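Long-range contact in ABC-type amino acid transport system, periplasmic component (Caldanaerobacter subterraneus subsp. tengcongensis MB4, PDB 4YMX), which binds arginine as the periplasmic substrate-binding component of an amino acid ABC transporter: residues V131-S136 with M180-G185. Sequence-based numbering, arbitrary orientation.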
ATOM      1  N   VAL A 131      -4.492   8.129 -11.980  1.00  4.64           N
ATOM      2  CA  VAL A 131      -3.539   7.958 -13.067  1.00  5.10           C
ATOM      3  C   VAL A 131      -4.300   7.773 -14.379  1.00  5.29           C
ATOM      4  O   VAL A 131      -5.265   7.008 -14.441  1.00  4.85           O
ATOM      5  CB  VAL A 131      -2.620   6.727 -12.844  1.00  5.59           C
ATOM      6  CG1 VAL A 131      -1.605   6.609 -13.980  1.00  6.57           C
ATOM      7  CG2 VAL A 131      -1.902   6.820 -11.503  1.00  8.39           C
ATOM      8  N   VAL A 132      -3.875   8.488 -15.418  1.00  5.67           N
ATOM      9  CA  VAL A 132      -4.470   8.383 -16.754  1.00  5.96           C
ATOM     10  C   VAL A 132      -3.350   8.377 -17.786  1.00  5.66           C
ATOM     11  O   VAL A 132      -2.201   8.671 -17.454  1.00  5.49           O
ATOM     12  CB  VAL A 132      -5.438   9.564 -17.053  1.00  5.72           C
ATOM     13  CG1 VAL A 132      -6.609   9.563 -16.077  1.00  7.36           C
ATOM     14  CG2 VAL A 132      -4.695  10.898 -17.024  1.00  7.29           C
ATOM     15  N   LYS A 133      -3.674   8.054 -19.037  1.00  8.04           N
ATOM     16  CA  LYS A 133      -2.699   8.199 -20.113  1.00  7.54           C
ATOM     17  C   LYS A 133      -2.468   9.676 -20.413  1.00  7.05           C
ATOM     18  O   LYS A 133      -3.334  10.518 -20.127  1.00  5.92           O
ATOM     19  CB  LYS A 133      -3.178   7.506 -21.385  1.00  8.81           C
ATOM     20  CG  LYS A 133      -3.273   5.995 -21.298  1.00 13.99           C
ATOM     21  CD  LYS A 133      -1.890   5.373 -21.285  1.00 22.37           C
ATOM     22  CE  LYS A 133      -1.877   4.009 -21.949  1.00 29.93           C
ATOM     23  NZ  LYS A 133      -2.022   4.062 -23.426  1.00 25.23           N
ATOM     24  N   ASN A 134      -1.315   9.988 -20.997  1.00  8.25           N
ATOM     25  CA  ASN A 134      -0.977  11.374 -21.300  1.00  7.32           C
ATOM     26  C   ASN A 134      -1.999  12.081 -22.188  1.00  6.78           C
ATOM     27  O   ASN A 134      -2.236  13.283 -22.033  1.00 10.01           O
ATOM     28  CB  ASN A 134       0.421  11.471 -21.920  1.00 12.96           C
ATOM     29  CG  ASN A 134       1.521  11.300 -20.891  1.00 20.69           C
ATOM     30  OD1 ASN A 134       1.298  11.487 -19.694  1.00 25.82           O
ATOM     31  ND2 ASN A 134       2.715  10.939 -21.351  1.00 21.42           N
ATOM     32  N   ASP A 135      -2.629  11.328 -23.087  1.00  7.57           N
ATOM     33  CA  ASP A 135      -3.605  11.908 -24.006  1.00  8.95           C
ATOM     34  C   ASP A 135      -5.043  11.667 -23.573  1.00  9.25           C
ATOM     35  O   ASP A 135      -5.966  11.708 -24.387  1.00  8.85           O
ATOM     36  CB  ASP A 135      -3.391  11.399 -25.436  1.00 10.38           C
ATOM     37  CG  ASP A 135      -3.686   9.918 -25.587  1.00 13.86           C
ATOM     38  OD1 ASP A 135      -3.771   9.201 -24.569  1.00 13.34           O
ATOM     39  OD2 ASP A 135      -3.822   9.460 -26.744  1.00 19.32           O
ATOM     40  N   SER A 136      -5.241  11.421 -22.285  1.00  8.85           N
ATOM     41  CA  SER A 136      -6.574  11.149 -21.768  1.00  8.47           C
ATOM     42  C   SER A 136      -7.473  12.372 -21.888  1.00  6.51           C
ATOM     43  O   SER A 136      -7.020  13.498 -21.691  1.00  8.11           O
ATOM     44  CB  SER A 136      -6.471  10.767 -20.298  1.00  7.23           C
ATOM     45  OG  SER A 136      -7.752  10.651 -19.697  1.00  8.34           O
ATOM     46  N   MET A 180      -1.378  -2.415 -16.159  1.00  5.76           N
ATOM     47  CA  MET A 180      -1.490  -3.086 -17.446  1.00  6.68           C
ATOM     48  C   MET A 180      -2.825  -2.751 -18.117  1.00  7.24           C
ATOM     49  O   MET A 180      -2.877  -2.524 -19.329  1.00  7.99           O
ATOM     50  CB  MET A 180      -1.305  -4.597 -17.287  1.00  5.07           C
ATOM     51  CG  MET A 180       0.127  -4.988 -16.939  1.00  5.77           C
ATOM     52  SD  MET A 180       0.250  -6.660 -16.257  1.00  9.01           S
ATOM     53  CE  MET A 180      -0.290  -7.636 -17.656  1.00  9.73           C
ATOM     54  N   ASP A 181      -3.892  -2.680 -17.326  1.00  6.19           N
ATOM     55  CA  ASP A 181      -5.206  -2.306 -17.845  1.00  7.03           C
ATOM     56  C   ASP A 181      -5.177  -0.921 -18.480  1.00  5.98           C
ATOM     57  O   ASP A 181      -5.664  -0.717 -19.593  1.00  7.57           O
ATOM     58  CB  ASP A 181      -6.253  -2.290 -16.726  1.00  6.27           C
ATOM     59  CG  ASP A 181      -6.698  -3.663 -16.314  1.00 10.15           C
ATOM     60  OD1 ASP A 181      -6.521  -4.626 -17.095  1.00  9.06           O
ATOM     61  OD2 ASP A 181      -7.257  -3.774 -15.201  1.00  8.42           O
ATOM     62  N   LEU A 182      -4.618   0.043 -17.759  1.00  4.53           N
ATOM     63  CA  LEU A 182      -4.565   1.408 -18.269  1.00  5.28           C
ATOM     64  C   LEU A 182      -3.705   1.487 -19.524  1.00  5.18           C
ATOM     65  O   LEU A 182      -4.095   2.122 -20.514  1.00  7.66           O
ATOM     66  CB  LEU A 182      -4.073   2.374 -17.188  1.00  5.32           C
ATOM     67  CG  LEU A 182      -4.114   3.856 -17.586  1.00  6.26           C
ATOM     68  CD1 LEU A 182      -5.538   4.320 -17.871  1.00  8.74           C
ATOM     69  CD2 LEU A 182      -3.473   4.719 -16.503  1.00  8.13           C
ATOM     70  N   GLN A 183      -2.565   0.804 -19.515  1.00  5.86           N
ATOM     71  CA  GLN A 183      -1.679   0.808 -20.671  1.00  7.47           C
ATOM     72  C   GLN A 183      -2.389   0.263 -21.905  1.00  9.03           C
ATOM     73  O   GLN A 183      -2.211   0.781 -23.020  1.00 11.39           O
ATOM     74  CB  GLN A 183      -0.407   0.004 -20.378  1.00  6.62           C
ATOM     75  CG  GLN A 183       0.611   0.022 -21.517  1.00 10.32           C
ATOM     76  CD  GLN A 183       1.055   1.427 -21.883  1.00 14.67           C
ATOM     77  OE1 GLN A 183       1.112   2.315 -21.034  1.00 11.08           O
ATOM     78  NE2 GLN A 183       1.360   1.639 -23.159  1.00 14.42           N
ATOM     79  N   ASN A 184      -3.212  -0.761 -21.694  0.52  9.68           N
ATOM     80  CA  ASN A 184      -3.899  -1.453 -22.784  0.52  9.09           C
ATOM     81  C   ASN A 184      -5.297  -0.923 -23.105  0.52  9.96           C
ATOM     82  O   ASN A 184      -6.024  -1.523 -23.893  0.52 15.98           O
ATOM     83  CB  ASN A 184      -3.975  -2.954 -22.490  0.52 11.08           C
ATOM     84  CG  ASN A 184      -2.618  -3.627 -22.533  0.52 16.23           C
ATOM     85  OD1 ASN A 184      -2.147  -4.169 -21.531  0.52 15.50           O
ATOM     86  ND2 ASN A 184      -1.979  -3.594 -23.700  0.52 16.15           N
ATOM     87  N   GLY A 185      -5.672   0.198 -22.501  1.00  7.78           N
ATOM     88  CA  GLY A 185      -6.975   0.796 -22.738  1.00  8.48           C
ATOM     89  C   GLY A 185      -8.164   0.024 -22.188  1.00  9.67           C
ATOM     90  O   GLY A 185      -9.296   0.217 -22.648  1.00 14.47           O
TER
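Val131 sends its CG1 branch, anti to the backbone N (chi1 -178°), against the end of Leu182, with CG1 3.7 Å from Leu182 CD2 where the two side chains cross obliquely. Leu182 CD2 also rests on the strand backbone, 3.6 Å from Val131 O and 3.8 Å from the CA of Val132, whose own side chain points away from the helix and packs on Lys208 and Leu210. Strand 128-133 runs antiparallel between 189-193 and 207-210 in one of the two five-stranded sheets of this periplasmic binding protein, and the C-terminal end of helix 175-183 packs on it through Leu182, which also meets Ile190 and Met207. Lys133 then bends across that helix end, where a Schellman motif with Gly185 at positive phi closes the helix. Lys133 CE lies 3.2 Å from Leu182 O, and Lys133 NZ makes a weak 3.3 Å hydrogen bond to Gln183 O. The Gln183 amide folds back toward the lysine chain, OE1 standing 3.6 Å from Lys133 CE. An alanine in place of Lys133 would probably leave Gln183 O without this donor and the Gln183 amide without its aliphatic neighbour. A type I turn from Lys133 to Ser136 follows the strand.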